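Long-range contact in diaminobutyrate-pyruvate transaminase and L-2,4-diaminobutyrate decarboxylase (Vibrio parahaemolyticus, PDB 2QMA), which probably acts through pyridoxal phosphate as a decarboxylase in this C-terminal domain of a longer protein that also carries an aminotransferase domain: residues M289-L303 against V313-F327. Numbering follows the deposited sequence.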
HETATM    1  N   MSE A 289      26.797  13.223   6.379  1.00 13.31           N
HETATM    2  CA  MSE A 289      25.563  12.913   5.594  1.00 11.60           C
HETATM    3  C   MSE A 289      24.837  11.705   6.150  1.00 10.61           C
HETATM    4  O   MSE A 289      25.395  10.873   6.868  1.00 10.38           O
HETATM    5  CB  MSE A 289      25.873  12.641   4.078  1.00 11.38           C
HETATM    6  CG  MSE A 289      26.802  13.676   3.393  1.00 10.14           C
HETATM    7 SE   MSE A 289      27.205  13.309   1.552  0.70 17.40          SE
HETATM    8  CE  MSE A 289      28.240  11.678   1.792  1.00 13.73           C
ATOM      9  N   TRP A 290      23.580  11.603   5.745  1.00 10.43           N
ATOM     10  CA  TRP A 290      22.731  10.414   5.933  1.00 11.25           C
ATOM     11  C   TRP A 290      22.943   9.420   4.768  1.00 10.72           C
ATOM     12  O   TRP A 290      22.712   9.776   3.608  1.00 10.71           O
ATOM     13  CB  TRP A 290      21.299  10.926   5.861  1.00 10.73           C
ATOM     14  CG  TRP A 290      20.250   9.946   6.103  1.00 12.51           C
ATOM     15  CD1 TRP A 290      19.845   8.914   5.258  1.00 11.50           C
ATOM     16  CD2 TRP A 290      19.376   9.903   7.240  1.00 11.27           C
ATOM     17  NE1 TRP A 290      18.804   8.225   5.843  1.00 12.64           N
ATOM     18  CE2 TRP A 290      18.485   8.811   7.043  1.00 13.55           C
ATOM     19  CE3 TRP A 290      19.272  10.665   8.415  1.00 13.32           C
ATOM     20  CZ2 TRP A 290      17.509   8.446   7.995  1.00 12.54           C
ATOM     21  CZ3 TRP A 290      18.305  10.321   9.337  1.00 14.25           C
ATOM     22  CH2 TRP A 290      17.440   9.220   9.134  1.00 14.96           C
HETATM   23  N   MSE A 291      23.328   8.178   5.074  1.00  9.92           N
HETATM   24  CA  MSE A 291      23.424   7.167   4.050  1.00 11.07           C
HETATM   25  C   MSE A 291      22.157   6.359   4.095  1.00 10.94           C
HETATM   26  O   MSE A 291      21.824   5.750   5.129  1.00 11.99           O
HETATM   27  CB  MSE A 291      24.609   6.216   4.213  1.00 10.63           C
HETATM   28  CG  MSE A 291      24.483   5.072   3.080  1.00 12.02           C
HETATM   29 SE   MSE A 291      26.005   3.852   3.071  0.70 15.39          SE
HETATM   30  CE  MSE A 291      25.666   2.854   4.695  1.00 11.49           C
ATOM     31  N   HIS A 292      21.473   6.368   2.970  1.00  8.60           N
ATOM     32  CA  HIS A 292      20.278   5.549   2.775  1.00  8.90           C
ATOM     33  C   HIS A 292      20.689   4.402   1.863  1.00  8.93           C
ATOM     34  O   HIS A 292      21.225   4.637   0.757  1.00 10.87           O
ATOM     35  CB  HIS A 292      19.091   6.370   2.192  1.00  7.88           C
ATOM     36  CG  HIS A 292      17.936   5.493   1.782  1.00  9.35           C
ATOM     37  ND1 HIS A 292      17.087   4.900   2.693  1.00 10.16           N
ATOM     38  CD2 HIS A 292      17.529   5.061   0.554  1.00 11.72           C
ATOM     39  CE1 HIS A 292      16.211   4.141   2.055  1.00 10.47           C
ATOM     40  NE2 HIS A 292      16.429   4.250   0.755  1.00 10.95           N
ATOM     41  N   VAL A 293      20.429   3.164   2.297  1.00  7.90           N
ATOM     42  CA  VAL A 293      20.745   1.993   1.445  1.00  8.84           C
ATOM     43  C   VAL A 293      19.478   1.529   0.721  1.00  9.24           C
ATOM     44  O   VAL A 293      18.513   1.129   1.365  1.00  9.09           O
ATOM     45  CB  VAL A 293      21.395   0.823   2.221  1.00  8.94           C
ATOM     46  CG1 VAL A 293      21.512  -0.422   1.243  1.00  9.98           C
ATOM     47  CG2 VAL A 293      22.762   1.237   2.783  1.00  7.94           C
ATOM     48  N   ASP A 294      19.460   1.605  -0.611  1.00 11.08           N
ATOM     49  CA  ASP A 294      18.334   1.061  -1.337  1.00 12.09           C
ATOM     50  C   ASP A 294      18.601  -0.447  -1.575  1.00 12.81           C
ATOM     51  O   ASP A 294      19.258  -0.855  -2.570  1.00 12.48           O
ATOM     52  CB  ASP A 294      18.099   1.825  -2.654  1.00 14.04           C
ATOM     53  CG  ASP A 294      16.887   1.285  -3.464  1.00 17.39           C
ATOM     54  OD1 ASP A 294      16.262   0.280  -3.050  1.00 14.64           O
ATOM     55  OD2 ASP A 294      16.584   1.865  -4.542  1.00 20.42           O
ATOM     56  N   GLY A 295      18.081  -1.291  -0.691  1.00 12.76           N
ATOM     57  CA  GLY A 295      18.305  -2.709  -0.906  1.00 12.45           C
ATOM     58  C   GLY A 295      17.099  -3.445  -1.402  1.00 13.80           C
ATOM     59  O   GLY A 295      16.965  -4.625  -1.104  1.00 14.21           O
ATOM     60  N   ALA A 296      16.250  -2.755  -2.165  1.00 15.02           N
ATOM     61  CA  ALA A 296      14.988  -3.325  -2.647  1.00 15.86           C
ATOM     62  C   ALA A 296      15.258  -4.659  -3.354  1.00 16.33           C
ATOM     63  O   ALA A 296      14.587  -5.642  -3.047  1.00 17.03           O
ATOM     64  CB  ALA A 296      14.201  -2.317  -3.525  1.00 15.51           C
ATOM     65  N   TYR A 297      16.275  -4.705  -4.215  1.00 15.88           N
ATOM     66  CA  TYR A 297      16.709  -5.922  -4.874  1.00 16.11           C
ATOM     67  C   TYR A 297      17.652  -6.828  -4.028  1.00 16.34           C
ATOM     68  O   TYR A 297      17.247  -7.899  -3.574  1.00 17.30           O
ATOM     69  CB  TYR A 297      17.300  -5.555  -6.243  1.00 16.26           C
ATOM     70  CG  TYR A 297      17.767  -6.701  -7.149  1.00 15.69           C
ATOM     71  CD1 TYR A 297      17.506  -8.067  -6.847  1.00 17.97           C
ATOM     72  CD2 TYR A 297      18.445  -6.405  -8.346  1.00 15.84           C
ATOM     73  CE1 TYR A 297      17.949  -9.107  -7.723  1.00 16.52           C
ATOM     74  CE2 TYR A 297      18.878  -7.424  -9.214  1.00 18.78           C
ATOM     75  CZ  TYR A 297      18.640  -8.761  -8.893  1.00 16.44           C
ATOM     76  OH  TYR A 297      19.088  -9.693  -9.789  1.00 16.56           O
ATOM     77  N   GLY A 298      18.880  -6.376  -3.779  1.00 15.50           N
ATOM     78  CA  GLY A 298      19.935  -7.220  -3.212  1.00 16.01           C
ATOM     79  C   GLY A 298      19.994  -7.288  -1.696  1.00 16.88           C
ATOM     80  O   GLY A 298      20.851  -7.975  -1.123  1.00 17.63           O
ATOM     81  N   GLY A 299      19.075  -6.594  -1.036  1.00 16.40           N
ATOM     82  CA  GLY A 299      18.963  -6.677   0.422  1.00 16.55           C
ATOM     83  C   GLY A 299      18.790  -8.120   0.864  1.00 16.86           C
ATOM     84  O   GLY A 299      19.290  -8.484   1.920  1.00 16.17           O
ATOM     85  N   ALA A 300      18.134  -8.939   0.024  1.00 16.48           N
ATOM     86  CA  ALA A 300      17.900 -10.373   0.341  1.00 16.27           C
ATOM     87  C   ALA A 300      19.187 -11.166   0.563  1.00 16.35           C
ATOM     88  O   ALA A 300      19.195 -12.181   1.286  1.00 16.68           O
ATOM     89  CB  ALA A 300      17.003 -11.055  -0.747  1.00 16.19           C
ATOM     90  N   LEU A 301      20.283 -10.705  -0.028  1.00 15.51           N
ATOM     91  CA  LEU A 301      21.554 -11.429   0.108  1.00 15.60           C
ATOM     92  C   LEU A 301      22.093 -11.465   1.549  1.00 15.01           C
ATOM     93  O   LEU A 301      23.035 -12.199   1.860  1.00 15.58           O
ATOM     94  CB  LEU A 301      22.592 -10.824  -0.816  1.00 15.97           C
ATOM     95  CG  LEU A 301      22.327 -10.948  -2.305  1.00 15.44           C
ATOM     96  CD1 LEU A 301      23.594 -10.406  -3.017  1.00 18.41           C
ATOM     97  CD2 LEU A 301      22.004 -12.437  -2.745  1.00 16.52           C
ATOM     98  N   ILE A 302      21.519 -10.635   2.420  1.00 15.80           N
ATOM     99  CA  ILE A 302      21.826 -10.692   3.849  1.00 16.04           C
ATOM    100  C   ILE A 302      21.670 -12.125   4.416  1.00 16.31           C
ATOM    101  O   ILE A 302      22.373 -12.497   5.374  1.00 15.24           O
ATOM    102  CB  ILE A 302      20.973  -9.676   4.662  1.00 15.67           C
ATOM    103  CG1 ILE A 302      21.715  -9.253   5.936  1.00 16.16           C
ATOM    104  CG2 ILE A 302      19.527 -10.212   4.891  1.00 16.43           C
ATOM    105  CD1 ILE A 302      22.860  -8.288   5.670  1.00 16.13           C
ATOM    106  N   LEU A 303      20.798 -12.922   3.791  1.00 16.02           N
ATOM    107  CA  LEU A 303      20.524 -14.293   4.266  1.00 17.13           C
ATOM    108  C   LEU A 303      21.375 -15.373   3.598  1.00 18.43           C
ATOM    109  O   LEU A 303      21.324 -16.563   4.013  1.00 18.96           O
ATOM    110  CB  LEU A 303      19.053 -14.680   4.058  1.00 16.10           C
ATOM    111  CG  LEU A 303      17.987 -13.834   4.746  1.00 15.68           C
ATOM    112  CD1 LEU A 303      16.559 -14.359   4.401  1.00 16.04           C
ATOM    113  CD2 LEU A 303      18.244 -13.713   6.261  1.00 17.68           C
ATOM    114  N   VAL A 313      26.293  -2.075   4.979  1.00 11.96           N
ATOM    115  CA  VAL A 313      24.827  -1.959   5.193  1.00 13.11           C
ATOM    116  C   VAL A 313      24.528  -1.804   6.671  1.00 13.37           C
ATOM    117  O   VAL A 313      23.628  -1.040   7.037  1.00 14.34           O
ATOM    118  CB  VAL A 313      23.988  -3.115   4.533  1.00 13.00           C
ATOM    119  CG1 VAL A 313      24.133  -4.400   5.317  1.00 12.51           C
ATOM    120  CG2 VAL A 313      22.478  -2.729   4.445  1.00 13.67           C
ATOM    121  N   GLU A 314      25.302  -2.467   7.542  1.00 13.15           N
ATOM    122  CA  GLU A 314      24.993  -2.341   8.982  1.00 13.48           C
ATOM    123  C   GLU A 314      25.172  -0.922   9.597  1.00 13.14           C
ATOM    124  O   GLU A 314      24.747  -0.681  10.733  1.00 12.93           O
ATOM    125  CB  GLU A 314      25.794  -3.360   9.829  1.00 12.36           C
ATOM    126  CG  GLU A 314      27.312  -3.063   9.982  1.00 12.49           C
ATOM    127  CD  GLU A 314      28.168  -3.128   8.688  1.00 14.12           C
ATOM    128  OE1 GLU A 314      27.727  -3.715   7.621  1.00 13.82           O
ATOM    129  OE2 GLU A 314      29.332  -2.621   8.785  1.00 13.77           O
ATOM    130  N   ARG A 315      25.842  -0.036   8.872  1.00 12.85           N
ATOM    131  CA  ARG A 315      26.132   1.335   9.306  1.00 12.23           C
ATOM    132  C   ARG A 315      25.168   2.392   8.728  1.00 12.40           C
ATOM    133  O   ARG A 315      25.256   3.568   9.109  1.00 11.54           O
ATOM    134  CB  ARG A 315      27.561   1.698   8.882  1.00 11.70           C
ATOM    135  CG  ARG A 315      28.649   0.644   9.320  1.00 14.72           C
ATOM    136  CD  ARG A 315      29.980   0.884   8.607  1.00 13.86           C
ATOM    137  NE  ARG A 315      30.442   2.235   8.848  1.00 17.62           N
ATOM    138  CZ  ARG A 315      31.366   2.859   8.127  1.00 15.26           C
ATOM    139  NH1 ARG A 315      31.697   4.086   8.474  1.00 15.07           N
ATOM    140  NH2 ARG A 315      31.928   2.278   7.055  1.00 14.59           N
ATOM    141  N   ALA A 316      24.230   1.956   7.859  1.00 12.30           N
ATOM    142  CA  ALA A 316      23.282   2.865   7.180  1.00 12.09           C
ATOM    143  C   ALA A 316      22.459   3.648   8.181  1.00 11.95           C
ATOM    144  O   ALA A 316      22.071   3.124   9.242  1.00 13.33           O
ATOM    145  CB  ALA A 316      22.342   2.071   6.283  1.00 11.35           C
ATOM    146  N   HIS A 317      22.137   4.885   7.835  1.00 11.59           N
ATOM    147  CA  HIS A 317      21.113   5.583   8.609  1.00 12.58           C
ATOM    148  C   HIS A 317      19.742   4.977   8.358  1.00 12.61           C
ATOM    149  O   HIS A 317      18.918   4.914   9.282  1.00 12.58           O
ATOM    150  CB  HIS A 317      21.034   7.071   8.285  1.00 12.73           C
ATOM    151  CG  HIS A 317      22.213   7.868   8.758  1.00 16.22           C
ATOM    152  ND1 HIS A 317      23.471   7.731   8.207  1.00 14.09           N
ATOM    153  CD2 HIS A 317      22.316   8.818   9.719  1.00 16.30           C
ATOM    154  CE1 HIS A 317      24.300   8.572   8.811  1.00 17.80           C
ATOM    155  NE2 HIS A 317      23.623   9.245   9.733  1.00 16.64           N
ATOM    156  N   SER A 318      19.484   4.595   7.086  1.00 12.00           N
ATOM    157  CA  SER A 318      18.215   3.952   6.750  1.00 11.91           C
ATOM    158  C   SER A 318      18.437   2.909   5.667  1.00 12.08           C
ATOM    159  O   SER A 318      19.378   3.048   4.864  1.00 11.95           O
ATOM    160  CB  SER A 318      17.188   4.995   6.293  1.00 11.09           C
ATOM    161  OG  SER A 318      17.654   5.775   5.190  1.00 13.68           O
ATOM    162  N   ILE A 319      17.577   1.885   5.654  1.00 12.28           N
ATOM    163  CA  ILE A 319      17.654   0.801   4.688  1.00 11.81           C
ATOM    164  C   ILE A 319      16.255   0.445   4.225  1.00 13.14           C
ATOM    165  O   ILE A 319      15.367   0.173   5.049  1.00 13.47           O
ATOM    166  CB  ILE A 319      18.237  -0.463   5.296  1.00 11.35           C
ATOM    167  CG1 ILE A 319      19.662  -0.222   5.888  1.00 10.56           C
ATOM    168  CG2 ILE A 319      18.230  -1.631   4.281  1.00  8.82           C
ATOM    169  CD1 ILE A 319      20.067  -1.308   6.845  1.00 14.68           C
ATOM    170  N   SER A 320      16.062   0.448   2.909  1.00 13.84           N
ATOM    171  CA  SER A 320      14.833  -0.128   2.390  1.00 16.24           C
ATOM    172  C   SER A 320      15.014  -1.587   1.914  1.00 15.28           C
ATOM    173  O   SER A 320      16.028  -1.972   1.325  1.00 13.27           O
ATOM    174  CB  SER A 320      14.106   0.760   1.431  1.00 18.93           C
ATOM    175  OG  SER A 320      14.838   1.072   0.302  1.00 24.31           O
ATOM    176  N   VAL A 321      14.037  -2.396   2.279  1.00 16.57           N
ATOM    177  CA  VAL A 321      14.032  -3.846   2.062  1.00 19.36           C
ATOM    178  C   VAL A 321      12.686  -4.144   1.360  1.00 19.77           C
ATOM    179  O   VAL A 321      11.634  -3.740   1.855  1.00 19.61           O
ATOM    180  CB  VAL A 321      14.081  -4.648   3.418  1.00 20.97           C
ATOM    181  CG1 VAL A 321      14.155  -6.147   3.125  1.00 23.85           C
ATOM    182  CG2 VAL A 321      15.221  -4.195   4.321  1.00 21.62           C
ATOM    183  N   ASP A 322      12.737  -4.757   0.180  1.00 19.05           N
ATOM    184  CA  ASP A 322      11.517  -5.158  -0.525  1.00 21.19           C
ATOM    185  C   ASP A 322      11.346  -6.648  -0.498  1.00 20.54           C
ATOM    186  O   ASP A 322      12.053  -7.336  -1.225  1.00 20.78           O
ATOM    187  CB  ASP A 322      11.560  -4.717  -1.983  1.00 21.53           C
ATOM    188  CG  ASP A 322      10.565  -3.654  -2.282  1.00 26.79           C
ATOM    189  OD1 ASP A 322       9.903  -3.218  -1.311  1.00 33.23           O
ATOM    190  OD2 ASP A 322      10.457  -3.236  -3.465  1.00 26.38           O
ATOM    191  N   PHE A 323      10.428  -7.141   0.336  1.00 19.52           N
ATOM    192  CA  PHE A 323      10.176  -8.572   0.434  1.00 18.64           C
ATOM    193  C   PHE A 323       9.452  -9.129  -0.791  1.00 18.68           C
ATOM    194  O   PHE A 323       9.548 -10.322  -1.077  1.00 18.27           O
ATOM    195  CB  PHE A 323       9.375  -8.881   1.684  1.00 19.42           C
ATOM    196  CG  PHE A 323      10.026  -8.402   2.946  1.00 18.19           C
ATOM    197  CD1 PHE A 323      11.120  -9.074   3.464  1.00 19.81           C
ATOM    198  CD2 PHE A 323       9.547  -7.261   3.593  1.00 19.47           C
ATOM    199  CE1 PHE A 323      11.740  -8.626   4.619  1.00 24.13           C
ATOM    200  CE2 PHE A 323      10.143  -6.789   4.736  1.00 18.01           C
ATOM    201  CZ  PHE A 323      11.241  -7.471   5.270  1.00 22.69           C
ATOM    202  N   HIS A 324       8.735  -8.265  -1.511  1.00 18.82           N
ATOM    203  CA  HIS A 324       8.022  -8.714  -2.669  1.00 20.21           C
ATOM    204  C   HIS A 324       8.901  -8.743  -3.891  1.00 20.50           C
ATOM    205  O   HIS A 324       8.410  -8.867  -4.998  1.00 22.20           O
ATOM    206  CB  HIS A 324       6.703  -7.941  -2.904  1.00 19.62           C
ATOM    207  CG  HIS A 324       6.865  -6.461  -3.024  1.00 22.64           C
ATOM    208  ND1 HIS A 324       7.564  -5.859  -4.052  1.00 27.28           N
ATOM    209  CD2 HIS A 324       6.353  -5.455  -2.281  1.00 23.21           C
ATOM    210  CE1 HIS A 324       7.490  -4.546  -3.927  1.00 25.12           C
ATOM    211  NE2 HIS A 324       6.771  -4.275  -2.852  1.00 26.85           N
ATOM    212  N   LYS A 325      10.206  -8.611  -3.689  1.00 21.08           N
ATOM    213  CA  LYS A 325      11.151  -8.923  -4.741  1.00 21.69           C
ATOM    214  C   LYS A 325      11.789 -10.306  -4.433  1.00 21.64           C
ATOM    215  O   LYS A 325      11.126 -11.360  -4.568  1.00 21.41           O
ATOM    216  CB  LYS A 325      12.168  -7.776  -4.960  1.00 22.01           C
ATOM    217  CG  LYS A 325      11.545  -6.537  -5.639  1.00 24.33           C
ATOM    218  CD  LYS A 325      12.497  -5.353  -5.659  1.00 22.35           C
ATOM    219  CE  LYS A 325      12.091  -4.273  -6.636  1.00 25.66           C
ATOM    220  NZ  LYS A 325      10.939  -3.398  -6.296  1.00 27.89           N
ATOM    221  N   LEU A 326      13.039 -10.319  -3.990  1.00 20.72           N
ATOM    222  CA  LEU A 326      13.766 -11.569  -3.901  1.00 19.99           C
ATOM    223  C   LEU A 326      13.396 -12.407  -2.672  1.00 19.30           C
ATOM    224  O   LEU A 326      13.791 -13.572  -2.564  1.00 19.72           O
ATOM    225  CB  LEU A 326      15.261 -11.244  -3.915  1.00 21.44           C
ATOM    226  CG  LEU A 326      16.350 -12.179  -4.405  1.00 21.22           C
ATOM    227  CD1 LEU A 326      16.036 -12.941  -5.695  1.00 19.87           C
ATOM    228  CD2 LEU A 326      17.693 -11.379  -4.458  1.00 18.21           C
ATOM    229  N   PHE A 327      12.617 -11.843  -1.751  1.00 18.07           N
ATOM    230  CA  PHE A 327      12.068 -12.663  -0.639  1.00 17.92           C
ATOM    231  C   PHE A 327      10.767 -13.414  -1.010  1.00 16.88           C
ATOM    232  O   PHE A 327      10.194 -14.144  -0.183  1.00 17.17           O
ATOM    233  CB  PHE A 327      11.759 -11.811   0.579  1.00 18.80           C
ATOM    234  CG  PHE A 327      12.976 -11.277   1.336  1.00 20.28           C
ATOM    235  CD1 PHE A 327      13.414 -11.888   2.523  1.00 23.15           C
ATOM    236  CD2 PHE A 327      13.600 -10.089   0.924  1.00 22.38           C
ATOM    237  CE1 PHE A 327      14.492 -11.347   3.266  1.00 19.36           C
ATOM    238  CE2 PHE A 327      14.661  -9.560   1.631  1.00 18.26           C
ATOM    239  CZ  PHE A 327      15.105 -10.178   2.819  1.00 20.56           C
TER
HETATM  240  O   HOH W   1      13.792   0.622  -2.316  1.00 39.52           O
HETATM  241  O   HOH W   2      15.488  -6.272  -0.152  1.00 35.32           O
HETATM  242  O   HOH W   3      14.595  -8.287  -2.547  1.00 32.33           O
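Residues 290-295 and 318-322 run as neighbouring parallel strands, their axes 4.6 Å apart and inclined at 11°, in the seven-stranded mixed sheet of the fold-type I pyridoxal-phosphate enzymes; strand 258-265 flanks the first and the antiparallel 334-338 the second. The pairing is a worked example of a parallel ladder, in which one residue bonds to those before and after its partner: Val293 N donates to Ser318 O (2.8 Å), Ser320 N returns to Val293 O, and Gly295 N reaches Ser320 O.

On the sheet face of His292 and Ser318, the serine hydroxyl is gripped twice. Trp290 NE1 donates to Ser318 OG (2.8 Å), which lies at the indole edge, 9° out of plane, while His292 ND1 is hydrogen-bonded to the same OG (2.7 Å). His292 NE2 is held by Asn171, so both ring nitrogens are engaged, which holds the rotation of the imidazole. With CG anti to its backbone N (chi1 -176°), the indole of Trp290 lies against His317, whose CB sits over one face of the five-membered ring, 3.3 Å from its centroid; the two rings form an offset stack.

The other face is apolar: Val293 CG2 meets Ala316 CB, and CG1 crosses Val313 CG2 at about a right angle. Beyond the strands, Ala300 CB packs against Leu326 CB and over a face of the Phe327 ring. A water within hydrogen-bonding distance of Tyr297 O accepts from Leu326 N, bridging the two loops. Lys325, the predicted attachment point of the cofactor, carries none here; its side chain runs past Ala296, CD 3.4 Å from Ala296 O, and its NZ forms a salt bridge with Asp322 OD2 at 2.9 Å.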